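PDB 3CZ5: Two-component response regulator, LuxR family from Aurantimonas sp., which probably regulates transcription by binding DNA, with a receiver domain, the part in this crystal structure, expected to control it through phosphorylation. Local coordinates for residues Glu68-Ile73 with Ala80-Phe85; Pro112-Gln117 with Met129-Ala134. All coordinates share one frame; numbering follows the deposited sequence.

Overall arrangement
Both contacts belong to a CheY-like receiver domain, an alternating β/α fold round a parallel sheet, and their centres lie about 17 Å apart on opposite sides of the centre of the chain. Along the chain, both segments of contact 1 precede those of contact 2. Contact 1 seats helix 66-76 against strand 82-86 on one face of the sheet; contact 2 joins helix 114-122, which covers the other face, to the start of helix 131-142 beside the edge strand 128-129. The sheet links them directly, since Leu-83 and Phe-85 of strand 82-86 pack on Leu-115, with Phe-85 CE2 3.5 Å from Leu-115 CD2. Central strand 82-86 is thus covered on both faces.

Contact 1 of 2, residues Glu68-Ile73 with Ala80-Phe85; sequences EATRHI and ARILIF
Thr-70 and Ile-73 meet Ala-80, Ile-82 and Ile-84 without any flat group between them; the guanidinium of Arg-71, on the far side of the helix, has Glu-68 CA over one face, 3.5 Å above the plane and displaced from the centre of the group. The interface itself is made of branched and methyl side chains, and all five touching residues are buried. Thr-70 contributes both of its branches. Its OG1 lies 3.6 Å from Ile-82 CG2, while the same oxygen is 3.8 Å from Ile-84 CD1, the only atom by which Ile-84 joins in. The other branch, Thr-70 CG2, approaches Ile-82 CD1 at 4.1 Å, and the two side chains lie alongside, pointing opposite ways. With chi1 at -75°, Thr-70 OG1 sits beside its own backbone N and opposite the carbonyl carbon, where it hydrogen-bonds to Gly-66 O one turn back; the hydroxyl can thus lie among isoleucine methyls with its polar need met within the helix.

Helix 68-73 and strand 82-85 run almost exactly antiparallel, at 175°, their axes coming within 10.1 Å. They belong to the helix and second strand of the beta-alpha-beta unit formed by strand 54-57, helix 66-76 and strand 82-86, the repeating crossover of the receiver domain. Strand 54-57 leads to Asp-58, the predicted phosphorylation site, which is unmodified here.

Toward the end of the helix segment the contact is wholly apolar. Ile-73 CG2 meets Ala-80 CB at 3.6 Å, just before the strand begins, and is 4.3 Å from Ile-82 CD1, the methyl that also meets Thr-70 CG2. Tyr-47 of helix 40-48 touches both Ile-73 and Ala-80, while Val-55 of the adjacent strand packs on Ile-82.

Contact 2 of 2, residues Pro112-Gln117 with Met129-Ala134; sequences PAELVQ and MSPDIA
Ser-130, whose CB faces Glu-114, has a hydroxyl gripped by several groups. Its OG donates to Asp-132 OD2 at 2.9 Å, meeting that oxygen 35° out of the carboxylate plane; Thr-107 N also bonds to OG, and Ser-110 OG does so weakly. With chi1 at 56°, OG lies between the backbone N and the carbonyl carbon and points away from Glu-114, which leaves CB to meet the carboxylate. Asp-132 is held in turn by Ser-110 through OD2 and by Thr-107 OG1 through OD1. Although Ser-130 occupies the N-cap position of helix 131-142, its side chain makes no capping bond; its carbonyl does serve the first turn, with Ala-134 N 3.0 Å from Ser-130 O.

Across the contact, Glu-114 supplies the whole of one side. Its chain, bent at chi2 (-61°), brings the carboxylate against carbon atoms: OE2 lies 3.2 Å from Pro-131 CD and 3.7 Å from Pro-131 CG, whereas OE1 is 3.9 Å from Ser-130 CB. These are van der Waals contacts, and the area buried is a modest 98 Å². Replacing Glu-114 with an alanine would probably leave CG and CD of Pro-131 and the CB of Ser-130 without their cover from helix 114-122.

The contact joins the start of helix 114-122, which follows strand 104-107 in the CheY-like receiver domain, to the start of helix 131-142, which follows the short edge strand 128-129. Leu-115, next to Glu-114, packs on Tyr-21 and Ile-25 of helix 15-25, while Ile-133 settles helix 131-142 on Tyr-105 and Thr-107 of strand 104-107.

Contact 1 of 2, residues Glu68-Ile73 with Ala80-Phe85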
loop_
_atom_site.group_PDB
_atom_site.type_symbol
_atom_site.label_atom_id
_atom_site.label_comp_id
_atom_site.label_asym_id
_atom_site.label_seq_id
_atom_site.Cartn_x
_atom_site.Cartn_y
_atom_site.Cartn_z
ATOM N N GLU A 68 6.613 -4.960 8.361
ATOM C CA GLU A 68 7.144 -6.326 8.537
ATOM C C GLU A 68 6.665 -7.212 7.362
ATOM O O GLU A 68 7.458 -7.880 6.676
ATOM C CB GLU A 68 6.796 -6.910 9.940
ATOM C CG GLU A 68 7.442 -6.116 11.250
ATOM C CD GLU A 68 6.458 -5.156 12.171
ATOM O OE1 GLU A 68 6.025 -4.029 11.717
ATOM O OE2 GLU A 68 6.172 -5.552 13.356
ATOM N N ALA A 69 5.358 -7.159 7.126
ATOM C CA ALA A 69 4.726 -7.751 5.948
ATOM C C ALA A 69 5.526 -7.446 4.740
ATOM O O ALA A 69 5.755 -8.309 3.921
ATOM C CB ALA A 69 3.353 -7.211 5.740
ATOM N N THR A 70 5.922 -6.200 4.589
ATOM C CA THR A 70 6.482 -5.806 3.273
ATOM C C THR A 70 7.832 -6.485 3.107
ATOM O O THR A 70 8.135 -6.945 2.023
ATOM C CB THR A 70 6.711 -4.291 3.105
ATOM O OG1 THR A 70 5.456 -3.638 2.897
ATOM C CG2 THR A 70 7.677 -4.011 1.919
ATOM N N ARG A 71 8.618 -6.525 4.192
ATOM C CA ARG A 71 9.881 -7.161 4.147
ATOM C C ARG A 71 9.619 -8.570 3.712
ATOM O O ARG A 71 10.196 -9.018 2.746
ATOM C CB ARG A 71 10.621 -7.076 5.485
ATOM C CG ARG A 71 11.556 -5.816 5.591
ATOM C CD ARG A 71 11.793 -5.370 7.057
ATOM N NE ARG A 71 11.474 -6.522 7.902
ATOM C CZ ARG A 71 10.871 -6.445 9.083
ATOM N NH1 ARG A 71 10.531 -5.221 9.564
ATOM N NH2 ARG A 71 10.602 -7.588 9.756
ATOM N N HIS A 72 8.719 -9.269 4.391
ATOM C CA HIS A 72 8.587 -10.716 4.120
ATOM C C HIS A 72 8.372 -10.968 2.658
ATOM O O HIS A 72 8.991 -11.818 2.070
ATOM C CB HIS A 72 7.463 -11.369 4.916
ATOM C CG HIS A 72 7.954 -11.991 6.168
ATOM N ND1 HIS A 72 7.969 -11.327 7.386
ATOM C CD2 HIS A 72 8.536 -13.186 6.386
ATOM C CE1 HIS A 72 8.520 -12.091 8.308
ATOM N NE2 HIS A 72 8.877 -13.227 7.729
ATOM N N ILE A 73 7.483 -10.200 2.068
ATOM C CA ILE A 73 7.096 -10.443 0.734
ATOM C C ILE A 73 8.244 -10.156 -0.233
ATOM O O ILE A 73 8.494 -10.886 -1.155
ATOM C CB ILE A 73 5.950 -9.568 0.422
ATOM C CG1 ILE A 73 4.690 -10.081 1.138
ATOM C CG2 ILE A 73 5.828 -9.470 -1.066
ATOM C CD1 ILE A 73 3.311 -9.338 0.777
ATOM N N ALA A 80 8.309 -7.135 -5.716
ATOM C CA ALA A 80 6.947 -6.859 -5.258
ATOM C C ALA A 80 6.606 -5.404 -5.127
ATOM O O ALA A 80 7.315 -4.652 -4.444
ATOM C CB ALA A 80 6.698 -7.520 -3.955
ATOM N N ARG A 81 5.492 -5.018 -5.741
ATOM C CA ARG A 81 4.986 -3.681 -5.591
ATOM C C ARG A 81 3.953 -3.547 -4.421
ATOM O O ARG A 81 2.760 -3.911 -4.576
ATOM C CB ARG A 81 4.393 -3.232 -6.927
ATOM C CG ARG A 81 5.423 -2.914 -7.951
ATOM C CD ARG A 81 4.873 -3.082 -9.325
ATOM N NE ARG A 81 5.571 -2.221 -10.322
ATOM C CZ ARG A 81 5.505 -2.354 -11.671
ATOM N NH1 ARG A 81 4.782 -3.354 -12.208
ATOM N NH2 ARG A 81 6.166 -1.509 -12.467
ATOM N N ILE A 82 4.384 -2.997 -3.284
ATOM C CA ILE A 82 3.461 -2.755 -2.174
ATOM C C ILE A 82 3.160 -1.285 -1.889
ATOM O O ILE A 82 4.086 -0.483 -1.774
ATOM C CB ILE A 82 4.004 -3.367 -0.832
ATOM C CG1 ILE A 82 4.230 -4.880 -0.961
ATOM C CG2 ILE A 82 3.056 -3.056 0.340
ATOM C CD1 ILE A 82 5.595 -5.194 -1.365
ATOM N N LEU A 83 1.884 -0.926 -1.726
ATOM C CA LEU A 83 1.481 0.453 -1.399
ATOM C C LEU A 83 1.015 0.474 0.041
ATOM O O LEU A 83 -0.010 -0.100 0.364
ATOM C CB LEU A 83 0.355 0.882 -2.307
ATOM C CG LEU A 83 -0.503 2.092 -1.924
ATOM C CD1 LEU A 83 0.280 3.320 -1.774
ATOM C CD2 LEU A 83 -1.459 2.527 -3.027
ATOM N N ILE A 84 1.767 1.048 0.959
ATOM C CA ILE A 84 1.200 1.194 2.281
ATOM C C ILE A 84 0.141 2.286 2.195
ATOM O O ILE A 84 0.409 3.377 1.585
ATOM C CB ILE A 84 2.126 1.717 3.263
ATOM C CG1 ILE A 84 3.257 0.725 3.578
ATOM C CG2 ILE A 84 1.260 1.983 4.489
ATOM C CD1 ILE A 84 2.988 -0.724 3.249
ATOM N N PHE A 85 -1.044 2.003 2.767
ATOM C CA PHE A 85 -2.211 2.897 2.787
ATOM C C PHE A 85 -2.647 2.963 4.220
ATOM O O PHE A 85 -3.006 1.941 4.800
ATOM C CB PHE A 85 -3.346 2.302 2.038
ATOM C CG PHE A 85 -4.462 3.270 1.738
ATOM C CD1 PHE A 85 -4.222 4.658 1.603
ATOM C CD2 PHE A 85 -5.763 2.809 1.531
ATOM C CE1 PHE A 85 -5.263 5.531 1.292
ATOM C CE2 PHE A 85 -6.778 3.689 1.247
ATOM C CZ PHE A 85 -6.520 5.024 1.099
#

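Contact 2 of 2, residues Pro112-Gln117 with Met129-Ala134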
loop_
_atom_site.group_PDB
_atom_site.type_symbol
_atom_site.label_atom_id
_atom_site.label_comp_id
_atom_site.label_asym_id
_atom_site.label_seq_id
_atom_site.Cartn_x
_atom_site.Cartn_y
_atom_site.Cartn_z
ATOM N N PRO A 112 -9.661 11.171 -1.109
ATOM C CA PRO A 112 -9.884 9.811 -1.627
ATOM C C PRO A 112 -9.145 9.401 -2.936
ATOM O O PRO A 112 -8.569 8.281 -2.966
ATOM C CB PRO A 112 -11.411 9.764 -1.788
ATOM C CG PRO A 112 -11.953 10.955 -0.966
ATOM C CD PRO A 112 -10.787 11.583 -0.255
ATOM N N ALA A 113 -9.184 10.284 -3.970
ATOM C CA ALA A 113 -8.559 10.060 -5.303
ATOM C C ALA A 113 -7.155 9.483 -5.163
ATOM O O ALA A 113 -6.731 8.635 -5.956
ATOM C CB ALA A 113 -8.487 11.309 -6.087
ATOM N N GLU A 114 -6.455 9.925 -4.128
ATOM C CA GLU A 114 -5.076 9.559 -3.882
ATOM C C GLU A 114 -4.747 8.074 -4.107
ATOM O O GLU A 114 -3.727 7.665 -4.779
ATOM C CB GLU A 114 -4.738 9.932 -2.451
ATOM C CG GLU A 114 -4.456 11.374 -2.371
ATOM C CD GLU A 114 -3.272 11.761 -3.235
ATOM O OE1 GLU A 114 -2.482 10.830 -3.682
ATOM O OE2 GLU A 114 -3.128 13.002 -3.417
ATOM N N LEU A 115 -5.617 7.272 -3.510
ATOM C CA LEU A 115 -5.475 5.879 -3.538
ATOM C C LEU A 115 -5.294 5.438 -5.002
ATOM O O LEU A 115 -4.262 4.854 -5.365
ATOM C CB LEU A 115 -6.713 5.288 -2.882
ATOM C CG LEU A 115 -6.564 3.796 -2.924
ATOM C CD1 LEU A 115 -5.115 3.432 -2.487
ATOM C CD2 LEU A 115 -7.571 3.117 -2.072
ATOM N N VAL A 116 -6.264 5.740 -5.873
ATOM C CA VAL A 116 -6.149 5.169 -7.185
ATOM C C VAL A 116 -4.970 5.759 -7.919
ATOM O O VAL A 116 -4.124 5.043 -8.406
ATOM C CB VAL A 116 -7.370 5.325 -7.963
ATOM C CG1 VAL A 116 -7.005 5.287 -9.452
ATOM C CG2 VAL A 116 -8.326 4.218 -7.600
ATOM N N GLN A 117 -4.859 7.067 -7.951
ATOM C CA GLN A 117 -3.619 7.689 -8.457
ATOM C C GLN A 117 -2.317 6.980 -8.032
ATOM O O GLN A 117 -1.505 6.564 -8.893
ATOM C CB GLN A 117 -3.508 9.136 -7.989
ATOM C CG GLN A 117 -4.670 9.969 -8.264
ATOM C CD GLN A 117 -4.496 10.532 -9.593
ATOM O OE1 GLN A 117 -3.352 10.690 -10.050
ATOM N NE2 GLN A 117 -5.611 10.837 -10.275
ATOM N N MET A 129 3.403 8.848 -3.117
ATOM C CA MET A 129 3.409 9.610 -1.859
ATOM C C MET A 129 2.241 10.589 -1.889
ATOM O O MET A 129 2.235 11.532 -2.664
ATOM C CB MET A 129 4.712 10.427 -1.747
ATOM C CG MET A 129 5.596 10.014 -0.598
ATOM S SD MET A 129 7.209 10.775 -0.612
ATOM C CE MET A 129 7.627 10.394 -2.277
ATOM N N SER A 130 1.238 10.438 -1.053
ATOM C CA SER A 130 0.376 11.580 -0.972
ATOM C C SER A 130 1.150 12.906 -0.533
ATOM O O SER A 130 2.271 12.877 0.040
ATOM C CB SER A 130 -0.848 11.267 -0.119
ATOM O OG SER A 130 -0.443 10.826 1.131
ATOM N N PRO A 131 0.548 14.071 -0.868
ATOM C CA PRO A 131 0.990 15.405 -0.531
ATOM C C PRO A 131 1.381 15.542 0.920
ATOM O O PRO A 131 2.455 16.025 1.249
ATOM C CB PRO A 131 -0.250 16.229 -0.768
ATOM C CG PRO A 131 -1.277 15.331 -1.207
ATOM C CD PRO A 131 -0.612 14.160 -1.765
ATOM N N ASP A 132 0.504 15.149 1.808
ATOM C CA ASP A 132 0.786 15.430 3.205
ATOM C C ASP A 132 2.082 14.783 3.648
ATOM O O ASP A 132 2.850 15.366 4.412
ATOM C CB ASP A 132 -0.373 14.988 4.062
ATOM C CG ASP A 132 -0.800 13.579 3.759
ATOM O OD1 ASP A 132 -0.822 12.865 4.730
ATOM O OD2 ASP A 132 -1.168 13.144 2.634
ATOM N N ILE A 133 2.407 13.621 3.123
ATOM C CA ILE A 133 3.647 12.986 3.550
ATOM C C ILE A 133 4.879 13.501 2.813
ATOM O O ILE A 133 5.963 13.670 3.412
ATOM C CB ILE A 133 3.537 11.480 3.431
ATOM C CG1 ILE A 133 3.055 10.903 4.767
ATOM C CG2 ILE A 133 4.854 10.862 2.981
ATOM C CD1 ILE A 133 2.070 9.861 4.485
ATOM N N ALA A 134 4.705 13.774 1.528
ATOM C CA ALA A 134 5.756 14.439 0.758
ATOM C C ALA A 134 6.162 15.704 1.473
ATOM O O ALA A 134 7.339 16.023 1.596
ATOM C CB ALA A 134 5.261 14.782 -0.597
#